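Local coordinates for XC6422 protein (Xanthomonas campestris, PDB 2FUK), which probably acts as a hydrolase, being a small serine alpha/beta-hydrolase without a lid, at residues 71-76 against 98-103. Sequence-based numbering, arbitrary orientation.
Sequences TVVRFN and RAVAEW
Val100 reaches from helix 92-107 to strand 71-75 and splits its two methyls between Phe75 and Val73. From CB, which points toward the strand, the side chain forks. CG1 lies anti to the backbone N (chi1 -179°) and runs to Val73, where Val100 CG1 meets Val73 CG1 at 3.8 Å, the two side chains lying antiparallel alongside one another. CG2 takes the other branch and sits over the Phe75 ring: Val100 CG2 is 3.8 Å from the ring centroid and only 9° off the normal, a CH-pi contact squarely over the face. Val100 CG2 lies 3.9 Å from Phe75 CG and 4.3 Å from Phe75 CZ, so it sits slightly toward the CB end of the ring. Both strand residues that touch Val100 project to the helix side, while Arg74 between them turns away and forms a salt bridge with Asp27. This is the layering of the alpha/beta-hydrolase fold, a helix laid against one face of a mostly parallel sheet; helix 56-66 covers the other face, where it meets Val72 and Arg74. Val100 also touches Ile41 on the adjacent parallel strand 38-43, which lets the helix rest on two strands at once. One turn on, the Trp103 ring meets Phe6, and Trp103 NE1 is hydrogen-bonded to the carbonyl oxygen of Pro4.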
ATOM      1  N   THR A  71      14.287   0.449   4.585  1.00  7.15           N
ATOM      2  CA  THR A  71      14.140  -0.289   5.841  1.00  7.65           C
ATOM      3  C   THR A  71      13.728   0.758   6.875  1.00  7.86           C
ATOM      4  O   THR A  71      14.332   1.831   6.958  1.00  7.35           O
ATOM      5  CB  THR A  71      15.472  -0.935   6.281  1.00  7.86           C
ATOM      6  OG1 THR A  71      15.893  -1.876   5.287  1.00 10.56           O
ATOM      7  CG2 THR A  71      15.312  -1.657   7.623  1.00  8.94           C
ATOM      8  N   VAL A  72      12.708   0.454   7.667  1.00  7.19           N
ATOM      9  CA  VAL A  72      12.231   1.429   8.634  1.00  7.90           C
ATOM     10  C   VAL A  72      12.333   0.997  10.084  1.00  8.55           C
ATOM     11  O   VAL A  72      12.053  -0.146  10.429  1.00  9.33           O
ATOM     12  CB  VAL A  72      10.769   1.830   8.328  1.00  9.22           C
ATOM     13  CG1 VAL A  72      10.680   2.390   6.920  1.00 10.16           C
ATOM     14  CG2 VAL A  72       9.854   0.636   8.461  1.00 14.53           C
ATOM     15  N   VAL A  73      12.749   1.933  10.927  1.00  6.89           N
ATOM     16  CA  VAL A  73      12.881   1.675  12.352  1.00  6.22           C
ATOM     17  C   VAL A  73      11.907   2.553  13.121  1.00  6.98           C
ATOM     18  O   VAL A  73      11.862   3.764  12.914  1.00  6.31           O
ATOM     19  CB  VAL A  73      14.312   1.987  12.848  1.00  5.93           C
ATOM     20  CG1 VAL A  73      14.399   1.792  14.362  1.00  7.00           C
ATOM     21  CG2 VAL A  73      15.311   1.085  12.143  1.00  8.76           C
ATOM     22  N   ARG A  74      11.116   1.926  13.985  1.00  5.40           N
ATOM     23  CA  ARG A  74      10.173   2.636  14.834  1.00  5.50           C
ATOM     24  C   ARG A  74      10.640   2.379  16.260  1.00  4.77           C
ATOM     25  O   ARG A  74      11.346   1.399  16.519  1.00  5.56           O
ATOM     26  CB  ARG A  74       8.753   2.093  14.649  1.00  5.00           C
ATOM     27  CG  ARG A  74       8.129   2.445  13.309  1.00  5.97           C
ATOM     28  CD  ARG A  74       6.768   1.786  13.158  1.00  8.94           C
ATOM     29  NE  ARG A  74       6.883   0.343  12.971  1.00  8.97           N
ATOM     30  CZ  ARG A  74       6.349  -0.576  13.774  1.00  8.55           C
ATOM     31  NH1 ARG A  74       6.518  -1.862  13.501  1.00 10.27           N
ATOM     32  NH2 ARG A  74       5.652  -0.216  14.847  1.00 10.77           N
ATOM     33  N   PHE A  75      10.270   3.255  17.184  1.00  6.56           N
ATOM     34  CA  PHE A  75      10.670   3.058  18.569  1.00  6.33           C
ATOM     35  C   PHE A  75       9.831   3.904  19.508  1.00  7.25           C
ATOM     36  O   PHE A  75       9.230   4.907  19.105  1.00  7.80           O
ATOM     37  CB  PHE A  75      12.169   3.379  18.744  1.00  7.60           C
ATOM     38  CG  PHE A  75      12.489   4.852  18.775  1.00  5.78           C
ATOM     39  CD1 PHE A  75      12.634   5.522  19.987  1.00  5.95           C
ATOM     40  CD2 PHE A  75      12.669   5.564  17.591  1.00  4.28           C
ATOM     41  CE1 PHE A  75      12.955   6.880  20.025  1.00  5.12           C
ATOM     42  CE2 PHE A  75      12.988   6.916  17.613  1.00  7.06           C
ATOM     43  CZ  PHE A  75      13.134   7.579  18.832  1.00  6.56           C
ATOM     44  N   ASN A  76       9.772   3.474  20.763  1.00  6.07           N
ATOM     45  CA  ASN A  76       9.027   4.201  21.769  1.00  7.12           C
ATOM     46  C   ASN A  76       9.948   5.139  22.537  1.00  6.97           C
ATOM     47  O   ASN A  76      11.017   4.734  22.990  1.00  6.34           O
ATOM     48  CB  ASN A  76       8.366   3.230  22.752  1.00  8.56           C
ATOM     49  CG  ASN A  76       7.123   2.587  22.186  1.00  8.24           C
ATOM     50  OD1 ASN A  76       6.458   3.166  21.336  1.00  8.49           O
ATOM     51  ND2 ASN A  76       6.790   1.393  22.671  1.00  7.90           N
ATOM     52  N   ARG A  98      18.883   9.894  19.236  1.00  7.21           N
ATOM     53  CA  ARG A  98      20.299   9.772  18.893  1.00  8.71           C
ATOM     54  C   ARG A  98      20.809   8.353  19.119  1.00  9.24           C
ATOM     55  O   ARG A  98      21.609   7.849  18.335  1.00  8.72           O
ATOM     56  CB  ARG A  98      21.163  10.756  19.698  1.00 11.08           C
ATOM     57  CG  ARG A  98      22.667  10.600  19.403  1.00 12.56           C
ATOM     58  CD  ARG A  98      23.452  11.901  19.523  1.00 16.80           C
ATOM     59  NE  ARG A  98      23.685  12.336  20.899  1.00 19.36           N
ATOM     60  CZ  ARG A  98      24.498  11.715  21.752  1.00 20.81           C
ATOM     61  NH1 ARG A  98      25.154  10.625  21.374  1.00 22.43           N
ATOM     62  NH2 ARG A  98      24.674  12.201  22.973  1.00 20.79           N
ATOM     63  N   ALA A  99      20.361   7.716  20.197  1.00  8.11           N
ATOM     64  CA  ALA A  99      20.794   6.356  20.498  1.00  7.29           C
ATOM     65  C   ALA A  99      20.353   5.402  19.392  1.00  6.70           C
ATOM     66  O   ALA A  99      21.096   4.501  18.997  1.00  6.13           O
ATOM     67  CB  ALA A  99      20.212   5.909  21.835  1.00  7.47           C
ATOM     68  N   VAL A 100      19.137   5.606  18.899  1.00  7.43           N
ATOM     69  CA  VAL A 100      18.616   4.766  17.837  1.00  6.91           C
ATOM     70  C   VAL A 100      19.391   5.053  16.553  1.00  7.58           C
ATOM     71  O   VAL A 100      19.808   4.133  15.852  1.00  7.21           O
ATOM     72  CB  VAL A 100      17.102   5.022  17.622  1.00  7.68           C
ATOM     73  CG1 VAL A 100      16.561   4.104  16.525  1.00  7.54           C
ATOM     74  CG2 VAL A 100      16.349   4.775  18.928  1.00  8.28           C
ATOM     75  N   ALA A 101      19.596   6.331  16.254  1.00  7.21           N
ATOM     76  CA  ALA A 101      20.320   6.716  15.051  1.00  7.12           C
ATOM     77  C   ALA A 101      21.745   6.166  15.042  1.00  7.90           C
ATOM     78  O   ALA A 101      22.234   5.696  14.011  1.00  8.38           O
ATOM     79  CB  ALA A 101      20.352   8.242  14.924  1.00  7.19           C
ATOM     80  N   GLU A 102      22.420   6.230  16.185  1.00  7.72           N
ATOM     81  CA  GLU A 102      23.792   5.742  16.263  1.00  8.43           C
ATOM     82  C   GLU A 102      23.869   4.224  16.117  1.00  7.89           C
ATOM     83  O   GLU A 102      24.843   3.697  15.578  1.00  8.94           O
ATOM     84  CB  GLU A 102      24.450   6.200  17.573  1.00  9.18           C
ATOM     85  CG  GLU A 102      24.638   7.718  17.643  1.00 12.00           C
ATOM     86  CD  GLU A 102      25.398   8.192  18.873  1.00 15.10           C
ATOM     87  OE1 GLU A 102      25.496   7.434  19.861  1.00 17.18           O
ATOM     88  OE2 GLU A 102      25.897   9.341  18.848  1.00 17.30           O
ATOM     89  N   TRP A 103      22.845   3.525  16.599  1.00  7.74           N
ATOM     90  CA  TRP A 103      22.803   2.066  16.481  1.00  7.09           C
ATOM     91  C   TRP A 103      22.588   1.707  15.005  1.00  6.45           C
ATOM     92  O   TRP A 103      23.216   0.794  14.471  1.00  7.80           O
ATOM     93  CB  TRP A 103      21.667   1.498  17.344  1.00  7.46           C
ATOM     94  CG  TRP A 103      21.417   0.023  17.150  1.00  8.49           C
ATOM     95  CD1 TRP A 103      22.225  -1.012  17.532  1.00  8.88           C
ATOM     96  CD2 TRP A 103      20.292  -0.569  16.495  1.00  8.50           C
ATOM     97  NE1 TRP A 103      21.673  -2.209  17.151  1.00  8.38           N
ATOM     98  CE2 TRP A 103      20.485  -1.967  16.512  1.00  9.43           C
ATOM     99  CE3 TRP A 103      19.138  -0.053  15.892  1.00  9.69           C
ATOM    100  CZ2 TRP A 103      19.564  -2.859  15.949  1.00  9.50           C
ATOM    101  CZ3 TRP A 103      18.223  -0.940  15.331  1.00  9.48           C
ATOM    102  CH2 TRP A 103      18.444  -2.328  15.365  1.00  9.20           C
TER